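Local coordinates for tylactone synthase starter module and modules 1 & 2 (Streptomyces fradiae, PDB 2Z5L), which probably reduces the beta-keto group of a growing polyketide chain, as the first ketoreductase of the tylosin polyketide synthase, at residues A[274-282]-A[457-465]; A[447-455]-A[478-489]. All blocks are in the same frame, centred on the assembly; numbering follows the deposited sequence.

Contact 1: A[274-282]-A[457-465]; sequences RLARRLAAE and PDAAVDALL
Two arginine guanidinium groups of helix 270-281 lie against helix 457-470, each with an aliphatic carbon over one face. Above the Arg278 plane sits CG1 of Val461, displaced toward the rim; it comes 3.3 Å from Arg278 NH1. At the edge of the same group, Glu282 OE1 lies in plane, and the hydrogen bond from Arg278 NE to it (3.0 Å, N-H...O 162°) is the straightest of the side-chain bonds here. The Arg274 plane carries CB of Pro457 over one face, again toward the rim, with the backbone N of Asp458 farther out on that face.

The charges join into a network. Arg278 NH2 gives a hydrogen bond to Asp462 OD1 (2.9 Å), which it meets nearly along the C-O direction, and Arg278 NH1 makes a longer salt bridge to Asp458 OD1 at 3.6 Å. Arg274 NH1 faces both oxygens of Asp458, 2.9 Å from OD1 and 3.0 Å from OD2; here the guanidinium and carboxylate planes stand almost perpendicular, 84° apart. Asp458 therefore links the two arginines, while Arg278 ties both aspartates to Glu282, four residues on, just past the end of the helix. Bends at chi2 and chi3 curl the Arg278 chain so that its head drops among Val461, Asp458, Asp462 and Leu465, a knob into a hole. Beneath the charges, Val461 CG2 touches Arg274 CG at 3.9 Å, so the aliphatic stem of that arginine also packs.

The axes of 274-281 and 457-465 come within 10.9 Å of each other and cross at -60°. Leu279 and Ala276 face strand 261-265, whereas Leu464 and Ala460 turn to strand 426-430. The arrangement is interhelical packing in a Rossmann fold of the short-chain dehydrogenase/reductase type: a salt-bridge network bordering the apolar layer between helices and strands.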
ATOM      1  N   ARG A 274     -15.198 -18.151   1.457  1.00 27.44           N
ATOM      2  CA  ARG A 274     -16.402 -17.326   1.506  1.00 27.39           C
ATOM      3  C   ARG A 274     -16.753 -16.718   0.157  1.00 24.64           C
ATOM      4  O   ARG A 274     -17.917 -16.678  -0.243  1.00 21.61           O
ATOM      5  CB  ARG A 274     -16.183 -16.195   2.510  1.00 30.19           C
ATOM      6  CG  ARG A 274     -17.168 -15.057   2.382  1.00 36.59           C
ATOM      7  CD  ARG A 274     -18.427 -15.387   3.113  1.00 41.31           C
ATOM      8  NE  ARG A 274     -18.132 -15.582   4.530  1.00 47.70           N
ATOM      9  CZ  ARG A 274     -19.061 -15.695   5.469  1.00 50.29           C
ATOM     10  NH1 ARG A 274     -20.345 -15.630   5.133  1.00 51.18           N
ATOM     11  NH2 ARG A 274     -18.705 -15.855   6.738  1.00 52.15           N
ATOM     12  N   LEU A 275     -15.736 -16.206  -0.520  1.00 25.69           N
ATOM     13  CA  LEU A 275     -15.915 -15.585  -1.827  1.00 24.62           C
ATOM     14  C   LEU A 275     -16.434 -16.654  -2.767  1.00 22.76           C
ATOM     15  O   LEU A 275     -17.405 -16.445  -3.484  1.00 23.31           O
ATOM     16  CB  LEU A 275     -14.570 -15.068  -2.323  1.00 23.79           C
ATOM     17  CG  LEU A 275     -14.576 -13.788  -3.160  1.00 27.42           C
ATOM     18  CD1 LEU A 275     -13.235 -13.692  -3.905  1.00 26.94           C
ATOM     19  CD2 LEU A 275     -15.716 -13.753  -4.122  1.00 26.44           C
ATOM     20  N   ALA A 276     -15.786 -17.812  -2.746  1.00 24.37           N
ATOM     21  CA  ALA A 276     -16.188 -18.900  -3.622  1.00 24.49           C
ATOM     22  C   ALA A 276     -17.650 -19.321  -3.424  1.00 26.23           C
ATOM     23  O   ALA A 276     -18.412 -19.365  -4.385  1.00 27.18           O
ATOM     24  CB  ALA A 276     -15.250 -20.088  -3.430  1.00 24.05           C
ATOM     25  N   ARG A 277     -18.054 -19.624  -2.191  1.00 23.76           N
ATOM     26  CA  ARG A 277     -19.434 -20.019  -1.951  1.00 25.39           C
ATOM     27  C   ARG A 277     -20.434 -18.985  -2.456  1.00 26.36           C
ATOM     28  O   ARG A 277     -21.495 -19.333  -2.970  1.00 27.52           O
ATOM     29  CB  ARG A 277     -19.672 -20.263  -0.458  1.00 25.65           C
ATOM     30  CG  ARG A 277     -18.957 -21.478   0.107  1.00 26.99           C
ATOM     31  CD  ARG A 277     -19.204 -21.610   1.620  1.00 25.03           C
ATOM     32  NE  ARG A 277     -18.498 -22.721   2.235  1.00 24.13           N
ATOM     33  CZ  ARG A 277     -18.923 -23.984   2.236  1.00 26.04           C
ATOM     34  NH1 ARG A 277     -20.067 -24.312   1.646  1.00 27.94           N
ATOM     35  NH2 ARG A 277     -18.207 -24.925   2.842  1.00 24.14           N
ATOM     36  N   ARG A 278     -20.105 -17.708  -2.302  1.00 28.36           N
ATOM     37  CA  ARG A 278     -20.994 -16.637  -2.747  1.00 28.95           C
ATOM     38  C   ARG A 278     -21.081 -16.530  -4.269  1.00 29.63           C
ATOM     39  O   ARG A 278     -22.166 -16.327  -4.818  1.00 27.59           O
ATOM     40  CB  ARG A 278     -20.532 -15.305  -2.156  1.00 30.81           C
ATOM     41  CG  ARG A 278     -20.975 -15.108  -0.702  1.00 35.49           C
ATOM     42  CD  ARG A 278     -22.488 -14.841  -0.632  1.00 36.62           C
ATOM     43  NE  ARG A 278     -22.889 -13.598  -1.300  1.00 37.18           N
ATOM     44  CZ  ARG A 278     -22.760 -12.371  -0.790  1.00 40.10           C
ATOM     45  NH1 ARG A 278     -22.227 -12.194   0.412  1.00 39.77           N
ATOM     46  NH2 ARG A 278     -23.203 -11.320  -1.472  1.00 39.73           N
ATOM     47  N   LEU A 279     -19.936 -16.655  -4.933  1.00 29.21           N
ATOM     48  CA  LEU A 279     -19.882 -16.578  -6.385  1.00 31.70           C
ATOM     49  C   LEU A 279     -20.591 -17.767  -7.016  1.00 31.83           C
ATOM     50  O   LEU A 279     -21.473 -17.607  -7.868  1.00 34.97           O
ATOM     51  CB  LEU A 279     -18.424 -16.509  -6.840  1.00 29.11           C
ATOM     52  CG  LEU A 279     -17.767 -15.218  -6.331  1.00 30.15           C
ATOM     53  CD1 LEU A 279     -16.401 -15.020  -6.958  1.00 27.39           C
ATOM     54  CD2 LEU A 279     -18.704 -14.033  -6.656  1.00 28.99           C
ATOM     55  N   ALA A 280     -20.201 -18.962  -6.585  1.00 33.28           N
ATOM     56  CA  ALA A 280     -20.784 -20.209  -7.079  1.00 34.23           C
ATOM     57  C   ALA A 280     -22.290 -20.217  -6.892  1.00 37.17           C
ATOM     58  O   ALA A 280     -23.036 -20.719  -7.747  1.00 36.00           O
ATOM     59  CB  ALA A 280     -20.185 -21.378  -6.347  1.00 31.89           C
ATOM     60  N   ALA A 281     -22.731 -19.657  -5.766  1.00 37.22           N
ATOM     61  CA  ALA A 281     -24.145 -19.600  -5.457  1.00 38.53           C
ATOM     62  C   ALA A 281     -24.867 -18.511  -6.226  1.00 39.03           C
ATOM     63  O   ALA A 281     -26.096 -18.500  -6.273  1.00 38.64           O
ATOM     64  CB  ALA A 281     -24.346 -19.411  -3.962  1.00 40.03           C
ATOM     65  N   GLU A 282     -24.128 -17.614  -6.869  1.00 39.80           N
ATOM     66  CA  GLU A 282     -24.802 -16.544  -7.596  1.00 42.21           C
ATOM     67  C   GLU A 282     -24.610 -16.504  -9.097  1.00 41.86           C
ATOM     68  O   GLU A 282     -24.712 -15.436  -9.700  1.00 42.75           O
ATOM     69  CB  GLU A 282     -24.421 -15.183  -7.024  1.00 43.93           C
ATOM     70  CG  GLU A 282     -24.768 -15.005  -5.563  1.00 49.58           C
ATOM     71  CD  GLU A 282     -24.442 -13.609  -5.067  1.00 52.59           C
ATOM     72  OE1 GLU A 282     -24.526 -13.384  -3.838  1.00 52.37           O
ATOM     73  OE2 GLU A 282     -24.109 -12.745  -5.912  1.00 54.73           O
ATOM     74  N   PRO A 457     -18.416 -10.632   7.328  1.00 33.35           N
ATOM     75  CA  PRO A 457     -17.968 -11.304   6.104  1.00 34.48           C
ATOM     76  C   PRO A 457     -18.881 -11.056   4.907  1.00 33.89           C
ATOM     77  O   PRO A 457     -18.436 -10.569   3.873  1.00 34.06           O
ATOM     78  CB  PRO A 457     -17.916 -12.775   6.520  1.00 34.34           C
ATOM     79  CG  PRO A 457     -17.493 -12.681   7.942  1.00 34.51           C
ATOM     80  CD  PRO A 457     -18.367 -11.549   8.478  1.00 33.40           C
ATOM     81  N   ASP A 458     -20.159 -11.384   5.073  1.00 34.66           N
ATOM     82  CA  ASP A 458     -21.161 -11.215   4.028  1.00 35.07           C
ATOM     83  C   ASP A 458     -21.361  -9.762   3.640  1.00 34.49           C
ATOM     84  O   ASP A 458     -21.439  -9.426   2.451  1.00 34.28           O
ATOM     85  CB  ASP A 458     -22.487 -11.833   4.480  1.00 37.11           C
ATOM     86  CG  ASP A 458     -22.416 -13.355   4.560  1.00 40.27           C
ATOM     87  OD1 ASP A 458     -22.056 -13.986   3.521  1.00 37.42           O
ATOM     88  OD2 ASP A 458     -22.715 -13.909   5.649  1.00 39.64           O
ATOM     89  N   ALA A 459     -21.449  -8.898   4.642  1.00 34.43           N
ATOM     90  CA  ALA A 459     -21.610  -7.478   4.387  1.00 33.38           C
ATOM     91  C   ALA A 459     -20.390  -7.039   3.577  1.00 32.01           C
ATOM     92  O   ALA A 459     -20.517  -6.325   2.575  1.00 35.95           O
ATOM     93  CB  ALA A 459     -21.679  -6.725   5.707  1.00 35.16           C
ATOM     94  N   ALA A 460     -19.210  -7.481   4.004  1.00 30.68           N
ATOM     95  CA  ALA A 460     -17.965  -7.134   3.324  1.00 29.25           C
ATOM     96  C   ALA A 460     -18.044  -7.552   1.856  1.00 30.05           C
ATOM     97  O   ALA A 460     -17.641  -6.803   0.956  1.00 29.47           O
ATOM     98  CB  ALA A 460     -16.776  -7.805   4.023  1.00 26.01           C
ATOM     99  N   VAL A 461     -18.565  -8.750   1.609  1.00 31.05           N
ATOM    100  CA  VAL A 461     -18.715  -9.237   0.236  1.00 31.59           C
ATOM    101  C   VAL A 461     -19.695  -8.359  -0.542  1.00 33.21           C
ATOM    102  O   VAL A 461     -19.484  -8.090  -1.727  1.00 30.76           O
ATOM    103  CB  VAL A 461     -19.198 -10.713   0.201  1.00 32.78           C
ATOM    104  CG1 VAL A 461     -19.596 -11.109  -1.235  1.00 30.55           C
ATOM    105  CG2 VAL A 461     -18.086 -11.615   0.691  1.00 32.25           C
ATOM    106  N   ASP A 462     -20.771  -7.919   0.114  1.00 36.28           N
ATOM    107  CA  ASP A 462     -21.741  -7.043  -0.555  1.00 37.27           C
ATOM    108  C   ASP A 462     -21.043  -5.760  -0.982  1.00 36.70           C
ATOM    109  O   ASP A 462     -21.249  -5.261  -2.093  1.00 36.71           O
ATOM    110  CB  ASP A 462     -22.910  -6.673   0.370  1.00 38.63           C
ATOM    111  CG  ASP A 462     -23.759  -7.879   0.763  1.00 39.47           C
ATOM    112  OD1 ASP A 462     -23.874  -8.831  -0.054  1.00 39.63           O
ATOM    113  OD2 ASP A 462     -24.325  -7.859   1.880  1.00 39.98           O
ATOM    114  N   ALA A 463     -20.223  -5.230  -0.078  1.00 38.02           N
ATOM    115  CA  ALA A 463     -19.480  -4.004  -0.336  1.00 36.26           C
ATOM    116  C   ALA A 463     -18.592  -4.206  -1.556  1.00 37.91           C
ATOM    117  O   ALA A 463     -18.399  -3.286  -2.364  1.00 39.84           O
ATOM    118  CB  ALA A 463     -18.646  -3.644   0.876  1.00 37.00           C
ATOM    119  N   LEU A 464     -18.061  -5.416  -1.697  1.00 37.32           N
ATOM    120  CA  LEU A 464     -17.204  -5.740  -2.835  1.00 36.33           C
ATOM    121  C   LEU A 464     -18.040  -5.677  -4.105  1.00 37.44           C
ATOM    122  O   LEU A 464     -17.712  -4.961  -5.053  1.00 36.04           O
ATOM    123  CB  LEU A 464     -16.618  -7.149  -2.684  1.00 35.45           C
ATOM    124  CG  LEU A 464     -15.801  -7.682  -3.869  1.00 31.91           C
ATOM    125  CD1 LEU A 464     -14.643  -6.758  -4.142  1.00 33.06           C
ATOM    126  CD2 LEU A 464     -15.305  -9.093  -3.565  1.00 32.64           C
ATOM    127  N   LEU A 465     -19.131  -6.438  -4.109  1.00 38.51           N
ATOM    128  CA  LEU A 465     -20.027  -6.462  -5.254  1.00 38.81           C
ATOM    129  C   LEU A 465     -20.540  -5.050  -5.548  1.00 39.24           C
ATOM    130  O   LEU A 465     -20.723  -4.667  -6.710  1.00 38.96           O
ATOM    131  CB  LEU A 465     -21.195  -7.420  -4.991  1.00 39.14           C
ATOM    132  CG  LEU A 465     -20.758  -8.877  -4.749  1.00 39.53           C
ATOM    133  CD1 LEU A 465     -21.982  -9.779  -4.677  1.00 40.11           C
ATOM    134  CD2 LEU A 465     -19.834  -9.329  -5.874  1.00 37.52           C
TER

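Contact 2: A[447-455]-A[478-489]; sequences LSRRGLRAM and VDVDWERFAPAT
Thr489 OG1 is gripped side-on by Arg450, whose NE and NH1 both donate to it, at 3.1 and 2.9 Å, with the oxygen in the guanidinium plane. The hydroxyl in turn donates to Phe485 O, which Thr489 N also reaches, so its proton is committed. A bend at chi3 (63°) brings a face of the Arg450 guanidinium over Phe485 CE1, the side chains crossing at a slant, planes 24° apart.

Gly451, with positive phi, ends helix 442-450 in a Schellman motif. Its O accepts from Asp481 N at 2.7 Å, and Arg453 N donates to Asp479 O at 2.8 Å; these nearly straight bonds frame a single beta bridge between Leu452 and Val480. Leu452 CD2 presses tightly against the pair of Val480 methyls, 3.3 Å from CG1 and from CG2.

Past the bridge, Arg453 NH2 meets Asp479 OD1 at 2.7 Å from above the carboxylate plane, in a salt bridge. A water joins Arg453 O to Asp479 N.

Asp481 caps helix 482-492 through a weak bond to Glu483 N. That helix packs against helix 502-507, Arg450 NH2 reaches Asn398, the Met455 backbone hydrogen-bonds to Leu432 and Gly434, and 478-489 continues from strand 474-477, which pairs with strand 426-430.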
ATOM      1  N   LEU A 447      -4.997  -2.081  15.066  1.00 38.03           N
ATOM      2  CA  LEU A 447      -6.102  -1.432  14.364  1.00 37.68           C
ATOM      3  C   LEU A 447      -7.377  -1.523  15.188  1.00 38.78           C
ATOM      4  O   LEU A 447      -8.206  -0.620  15.170  1.00 38.75           O
ATOM      5  CB  LEU A 447      -6.348  -2.109  13.014  1.00 35.80           C
ATOM      6  CG  LEU A 447      -5.334  -1.900  11.898  1.00 36.25           C
ATOM      7  CD1 LEU A 447      -5.697  -2.782  10.702  1.00 33.96           C
ATOM      8  CD2 LEU A 447      -5.312  -0.439  11.508  1.00 31.83           C
ATOM      9  N   SER A 448      -7.523  -2.628  15.906  1.00 39.18           N
ATOM     10  CA  SER A 448      -8.696  -2.851  16.726  1.00 42.65           C
ATOM     11  C   SER A 448      -8.833  -1.781  17.797  1.00 43.83           C
ATOM     12  O   SER A 448      -9.852  -1.096  17.865  1.00 46.53           O
ATOM     13  CB  SER A 448      -8.616  -4.232  17.373  1.00 42.71           C
ATOM     14  OG  SER A 448      -9.868  -4.598  17.923  1.00 44.99           O
ATOM     15  N   ARG A 449      -7.800  -1.625  18.617  1.00 45.83           N
ATOM     16  CA  ARG A 449      -7.827  -0.636  19.690  1.00 48.62           C
ATOM     17  C   ARG A 449      -7.982   0.780  19.155  1.00 47.98           C
ATOM     18  O   ARG A 449      -8.673   1.604  19.754  1.00 49.29           O
ATOM     19  CB  ARG A 449      -6.564  -0.741  20.554  1.00 49.96           C
ATOM     20  CG  ARG A 449      -6.496  -2.016  21.387  1.00 53.06           C
ATOM     21  CD  ARG A 449      -7.659  -2.095  22.385  1.00 56.61           C
ATOM     22  NE  ARG A 449      -7.883  -3.448  22.894  1.00 57.29           N
ATOM     23  CZ  ARG A 449      -6.998  -4.148  23.599  1.00 59.28           C
ATOM     24  NH1 ARG A 449      -5.811  -3.626  23.891  1.00 59.97           N
ATOM     25  NH2 ARG A 449      -7.305  -5.374  24.013  1.00 59.89           N
ATOM     26  N   ARG A 450      -7.355   1.064  18.021  1.00 48.09           N
ATOM     27  CA  ARG A 450      -7.451   2.393  17.437  1.00 48.74           C
ATOM     28  C   ARG A 450      -8.888   2.732  17.023  1.00 48.93           C
ATOM     29  O   ARG A 450      -9.207   3.893  16.761  1.00 50.92           O
ATOM     30  CB  ARG A 450      -6.510   2.522  16.228  1.00 48.82           C
ATOM     31  CG  ARG A 450      -5.014   2.574  16.584  1.00 46.80           C
ATOM     32  CD  ARG A 450      -4.132   2.518  15.326  1.00 45.49           C
ATOM     33  NE  ARG A 450      -4.323   3.663  14.441  1.00 43.60           N
ATOM     34  CZ  ARG A 450      -3.817   3.759  13.214  1.00 46.32           C
ATOM     35  NH1 ARG A 450      -4.050   4.848  12.486  1.00 46.61           N
ATOM     36  NH2 ARG A 450      -3.084   2.772  12.705  1.00 46.26           N
ATOM     37  N   GLY A 451      -9.756   1.724  16.970  1.00 49.16           N
ATOM     38  CA  GLY A 451     -11.137   1.979  16.592  1.00 48.52           C
ATOM     39  C   GLY A 451     -11.741   1.230  15.410  1.00 49.08           C
ATOM     40  O   GLY A 451     -12.896   1.484  15.052  1.00 49.16           O
ATOM     41  N   LEU A 452     -10.992   0.321  14.790  1.00 46.73           N
ATOM     42  CA  LEU A 452     -11.548  -0.429  13.667  1.00 44.03           C
ATOM     43  C   LEU A 452     -12.400  -1.571  14.185  1.00 43.44           C
ATOM     44  O   LEU A 452     -12.069  -2.199  15.190  1.00 39.81           O
ATOM     45  CB  LEU A 452     -10.458  -1.015  12.771  1.00 43.49           C
ATOM     46  CG  LEU A 452      -9.556  -0.095  11.954  1.00 43.30           C
ATOM     47  CD1 LEU A 452      -8.972  -0.907  10.801  1.00 43.96           C
ATOM     48  CD2 LEU A 452     -10.324   1.073  11.421  1.00 42.48           C
ATOM     49  N   ARG A 453     -13.501  -1.840  13.492  1.00 43.40           N
ATOM     50  CA  ARG A 453     -14.402  -2.917  13.878  1.00 44.43           C
ATOM     51  C   ARG A 453     -14.407  -3.997  12.805  1.00 42.88           C
ATOM     52  O   ARG A 453     -14.301  -3.700  11.619  1.00 43.31           O
ATOM     53  CB  ARG A 453     -15.811  -2.359  14.072  1.00 46.90           C
ATOM     54  CG  ARG A 453     -15.932  -1.426  15.264  1.00 51.18           C
ATOM     55  CD  ARG A 453     -17.281  -0.694  15.309  1.00 52.91           C
ATOM     56  NE  ARG A 453     -17.493   0.169  14.149  1.00 53.67           N
ATOM     57  CZ  ARG A 453     -18.242   1.267  14.167  1.00 53.22           C
ATOM     58  NH1 ARG A 453     -18.842   1.630  15.289  1.00 52.56           N
ATOM     59  NH2 ARG A 453     -18.401   1.997  13.066  1.00 53.91           N
ATOM     60  N   ALA A 454     -14.520  -5.250  13.226  1.00 41.85           N
ATOM     61  CA  ALA A 454     -14.538  -6.374  12.293  1.00 40.37           C
ATOM     62  C   ALA A 454     -15.797  -6.342  11.425  1.00 39.76           C
ATOM     63  O   ALA A 454     -16.905  -6.513  11.923  1.00 42.11           O
ATOM     64  CB  ALA A 454     -14.470  -7.693  13.066  1.00 40.00           C
ATOM     65  N   MET A 455     -15.625  -6.129  10.124  1.00 37.53           N
ATOM     66  CA  MET A 455     -16.752  -6.081   9.209  1.00 35.24           C
ATOM     67  C   MET A 455     -17.367  -7.464   9.035  1.00 36.08           C
ATOM     68  O   MET A 455     -16.650  -8.460   9.050  1.00 36.42           O
ATOM     69  CB  MET A 455     -16.293  -5.568   7.851  1.00 36.19           C
ATOM     70  CG  MET A 455     -15.729  -4.172   7.872  1.00 33.90           C
ATOM     71  SD  MET A 455     -15.291  -3.692   6.205  1.00 38.89           S
ATOM     72  CE  MET A 455     -13.598  -4.183   6.176  1.00 38.48           C
ATOM     73  N   VAL A 478     -13.876   0.190   5.005  1.00 34.05           N
ATOM     74  CA  VAL A 478     -13.556  -0.119   6.395  1.00 36.27           C
ATOM     75  C   VAL A 478     -14.614   0.377   7.364  1.00 38.08           C
ATOM     76  O   VAL A 478     -15.237   1.413   7.147  1.00 40.34           O
ATOM     77  CB  VAL A 478     -12.222   0.528   6.840  1.00 35.60           C
ATOM     78  CG1 VAL A 478     -11.829  -0.006   8.207  1.00 37.94           C
ATOM     79  CG2 VAL A 478     -11.132   0.272   5.823  1.00 34.65           C
ATOM     80  N   ASP A 479     -14.795  -0.360   8.449  1.00 39.10           N
ATOM     81  CA  ASP A 479     -15.748   0.024   9.476  1.00 41.37           C
ATOM     82  C   ASP A 479     -14.932   0.555  10.653  1.00 42.67           C
ATOM     83  O   ASP A 479     -14.213  -0.204  11.319  1.00 40.93           O
ATOM     84  CB  ASP A 479     -16.593  -1.177   9.903  1.00 43.92           C
ATOM     85  CG  ASP A 479     -17.589  -0.827  10.995  1.00 47.22           C
ATOM     86  OD1 ASP A 479     -18.155   0.285  10.947  1.00 47.65           O
ATOM     87  OD2 ASP A 479     -17.813  -1.659  11.894  1.00 49.20           O
ATOM     88  N   VAL A 480     -15.054   1.862  10.904  1.00 42.13           N
ATOM     89  CA  VAL A 480     -14.298   2.535  11.968  1.00 42.49           C
ATOM     90  C   VAL A 480     -15.067   3.441  12.925  1.00 44.05           C
ATOM     91  O   VAL A 480     -15.895   4.242  12.504  1.00 43.03           O
ATOM     92  CB  VAL A 480     -13.203   3.446  11.395  1.00 41.79           C
ATOM     93  CG1 VAL A 480     -12.113   3.647  12.431  1.00 40.77           C
ATOM     94  CG2 VAL A 480     -12.678   2.891  10.105  1.00 43.29           C
ATOM     95  N   ASP A 481     -14.743   3.329  14.209  1.00 45.34           N
ATOM     96  CA  ASP A 481     -15.342   4.160  15.248  1.00 46.90           C
ATOM     97  C   ASP A 481     -14.507   5.447  15.337  1.00 48.48           C
ATOM     98  O   ASP A 481     -13.663   5.594  16.223  1.00 47.55           O
ATOM     99  CB  ASP A 481     -15.314   3.432  16.596  1.00 45.80           C
ATOM    100  CG  ASP A 481     -15.878   4.271  17.730  1.00 47.51           C
ATOM    101  OD1 ASP A 481     -15.812   3.810  18.901  1.00 44.61           O
ATOM    102  OD2 ASP A 481     -16.388   5.383  17.455  1.00 47.57           O
ATOM    103  N   TRP A 482     -14.744   6.363  14.402  1.00 50.73           N
ATOM    104  CA  TRP A 482     -14.032   7.632  14.347  1.00 53.67           C
ATOM    105  C   TRP A 482     -13.930   8.348  15.691  1.00 56.58           C
ATOM    106  O   TRP A 482     -12.975   9.087  15.933  1.00 56.29           O
ATOM    107  CB  TRP A 482     -14.702   8.560  13.340  1.00 53.44           C
ATOM    108  CG  TRP A 482     -14.490   8.160  11.911  1.00 54.99           C
ATOM    109  CD1 TRP A 482     -15.454   7.936  10.969  1.00 55.48           C
ATOM    110  CD2 TRP A 482     -13.232   7.997  11.245  1.00 54.58           C
ATOM    111  NE1 TRP A 482     -14.875   7.649   9.755  1.00 55.09           N
ATOM    112  CE2 TRP A 482     -13.512   7.681   9.897  1.00 54.15           C
ATOM    113  CE3 TRP A 482     -11.896   8.092  11.655  1.00 54.13           C
ATOM    114  CZ2 TRP A 482     -12.506   7.459   8.957  1.00 53.48           C
ATOM    115  CZ3 TRP A 482     -10.897   7.873  10.724  1.00 53.29           C
ATOM    116  CH2 TRP A 482     -11.208   7.559   9.384  1.00 53.62           C
ATOM    117  N   GLU A 483     -14.915   8.143  16.560  1.00 59.82           N
ATOM    118  CA  GLU A 483     -14.905   8.784  17.869  1.00 63.01           C
ATOM    119  C   GLU A 483     -13.894   8.095  18.772  1.00 63.78           C
ATOM    120  O   GLU A 483     -13.879   8.302  19.984  1.00 64.22           O
ATOM    121  CB  GLU A 483     -16.300   8.724  18.507  1.00 65.10           C
ATOM    122  CG  GLU A 483     -17.367   9.529  17.760  1.00 66.77           C
ATOM    123  CD  GLU A 483     -17.128  11.035  17.813  1.00 68.49           C
ATOM    124  OE1 GLU A 483     -17.841  11.771  17.096  1.00 69.32           O
ATOM    125  OE2 GLU A 483     -16.237  11.482  18.570  1.00 68.04           O
ATOM    126  N   ARG A 484     -13.044   7.274  18.170  1.00 64.77           N
ATOM    127  CA  ARG A 484     -12.036   6.548  18.923  1.00 65.58           C
ATOM    128  C   ARG A 484     -10.754   6.439  18.112  1.00 64.16           C
ATOM    129  O   ARG A 484      -9.680   6.217  18.662  1.00 65.03           O
ATOM    130  CB  ARG A 484     -12.559   5.153  19.260  1.00 67.63           C
ATOM    131  CG  ARG A 484     -11.648   4.350  20.162  1.00 70.79           C
ATOM    132  CD  ARG A 484     -12.260   2.994  20.453  1.00 73.26           C
ATOM    133  NE  ARG A 484     -11.424   2.184  21.335  1.00 76.10           N
ATOM    134  CZ  ARG A 484     -11.652   0.903  21.607  1.00 77.00           C
ATOM    135  NH1 ARG A 484     -12.696   0.288  21.062  1.00 77.30           N
ATOM    136  NH2 ARG A 484     -10.837   0.233  22.413  1.00 77.48           N
ATOM    137  N   PHE A 485     -10.879   6.611  16.802  1.00 62.82           N
ATOM    138  CA  PHE A 485      -9.744   6.522  15.898  1.00 61.76           C
ATOM    139  C   PHE A 485      -9.000   7.848  15.804  1.00 61.46           C
ATOM    140  O   PHE A 485      -7.799   7.912  16.052  1.00 62.13           O
ATOM    141  CB  PHE A 485     -10.227   6.123  14.506  1.00 61.09           C
ATOM    142  CG  PHE A 485      -9.140   5.616  13.605  1.00 60.22           C
ATOM    143  CD1 PHE A 485      -8.754   4.284  13.648  1.00 59.91           C
ATOM    144  CD2 PHE A 485      -8.504   6.470  12.712  1.00 60.46           C
ATOM    145  CE1 PHE A 485      -7.747   3.803  12.811  1.00 60.00           C
ATOM    146  CE2 PHE A 485      -7.496   6.003  11.870  1.00 60.06           C
ATOM    147  CZ  PHE A 485      -7.117   4.668  11.922  1.00 59.19           C
ATOM    148  N   ALA A 486      -9.721   8.903  15.435  1.00 60.57           N
ATOM    149  CA  ALA A 486      -9.130  10.229  15.292  1.00 59.81           C
ATOM    150  C   ALA A 486      -8.261  10.617  16.484  1.00 58.70           C
ATOM    151  O   ALA A 486      -7.091  10.957  16.323  1.00 59.41           O
ATOM    152  CB  ALA A 486     -10.222  11.270  15.076  1.00 59.59           C
ATOM    153  N   PRO A 487      -8.814  10.564  17.702  1.00 57.46           N
ATOM    154  CA  PRO A 487      -8.015  10.932  18.874  1.00 56.29           C
ATOM    155  C   PRO A 487      -6.822  10.008  19.117  1.00 54.64           C
ATOM    156  O   PRO A 487      -5.729  10.470  19.450  1.00 54.37           O
ATOM    157  CB  PRO A 487      -9.036  10.883  20.011  1.00 56.45           C
ATOM    158  CG  PRO A 487      -9.973   9.804  19.576  1.00 56.62           C
ATOM    159  CD  PRO A 487     -10.160  10.112  18.101  1.00 57.61           C
ATOM    160  N   ALA A 488      -7.038   8.708  18.939  1.00 52.41           N
ATOM    161  CA  ALA A 488      -5.991   7.709  19.151  1.00 50.35           C
ATOM    162  C   ALA A 488      -4.832   7.867  18.177  1.00 48.02           C
ATOM    163  O   ALA A 488      -3.675   7.994  18.573  1.00 46.70           O
ATOM    164  CB  ALA A 488      -6.583   6.312  19.029  1.00 49.65           C
ATOM    165  N   THR A 489      -5.162   7.848  16.896  1.00 46.91           N
ATOM    166  CA  THR A 489      -4.176   7.979  15.848  1.00 46.62           C
ATOM    167  C   THR A 489      -3.438   9.304  15.960  1.00 46.84           C
ATOM    168  O   THR A 489      -2.264   9.406  15.603  1.00 46.72           O
ATOM    169  CB  THR A 489      -4.857   7.868  14.483  1.00 46.61           C
ATOM    170  OG1 THR A 489      -5.479   6.580  14.381  1.00 46.19           O
ATOM    171  CG2 THR A 489      -3.852   8.042  13.357  1.00 48.15           C
TER
HETATM  172  O   HOH W   1     -12.807  -2.510   9.895  1.00 24.77           O

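How the contacts relate
Contacts 1 and 2 are threaded together by one run of chain: helix 442-450 leads through 447-455 of contact 2 into helix 457-470, half of contact 1, and strand 474-477 then returns to 478-489. The two contacts thus interleave along the sequence. Their centres lie about 24 Å apart, and apart from adjoining in sequence their segments do not touch. Contact 1 is the more outlying, about 24 Å from the centre of the chain against about 19 Å for contact 2. The glycine pattern Gly267, Gly269, Gly272 runs into the first turn of helix 270-281, consistent with a Rossmann-type cofactor site; the side chain of Arg274 lies near it without touching.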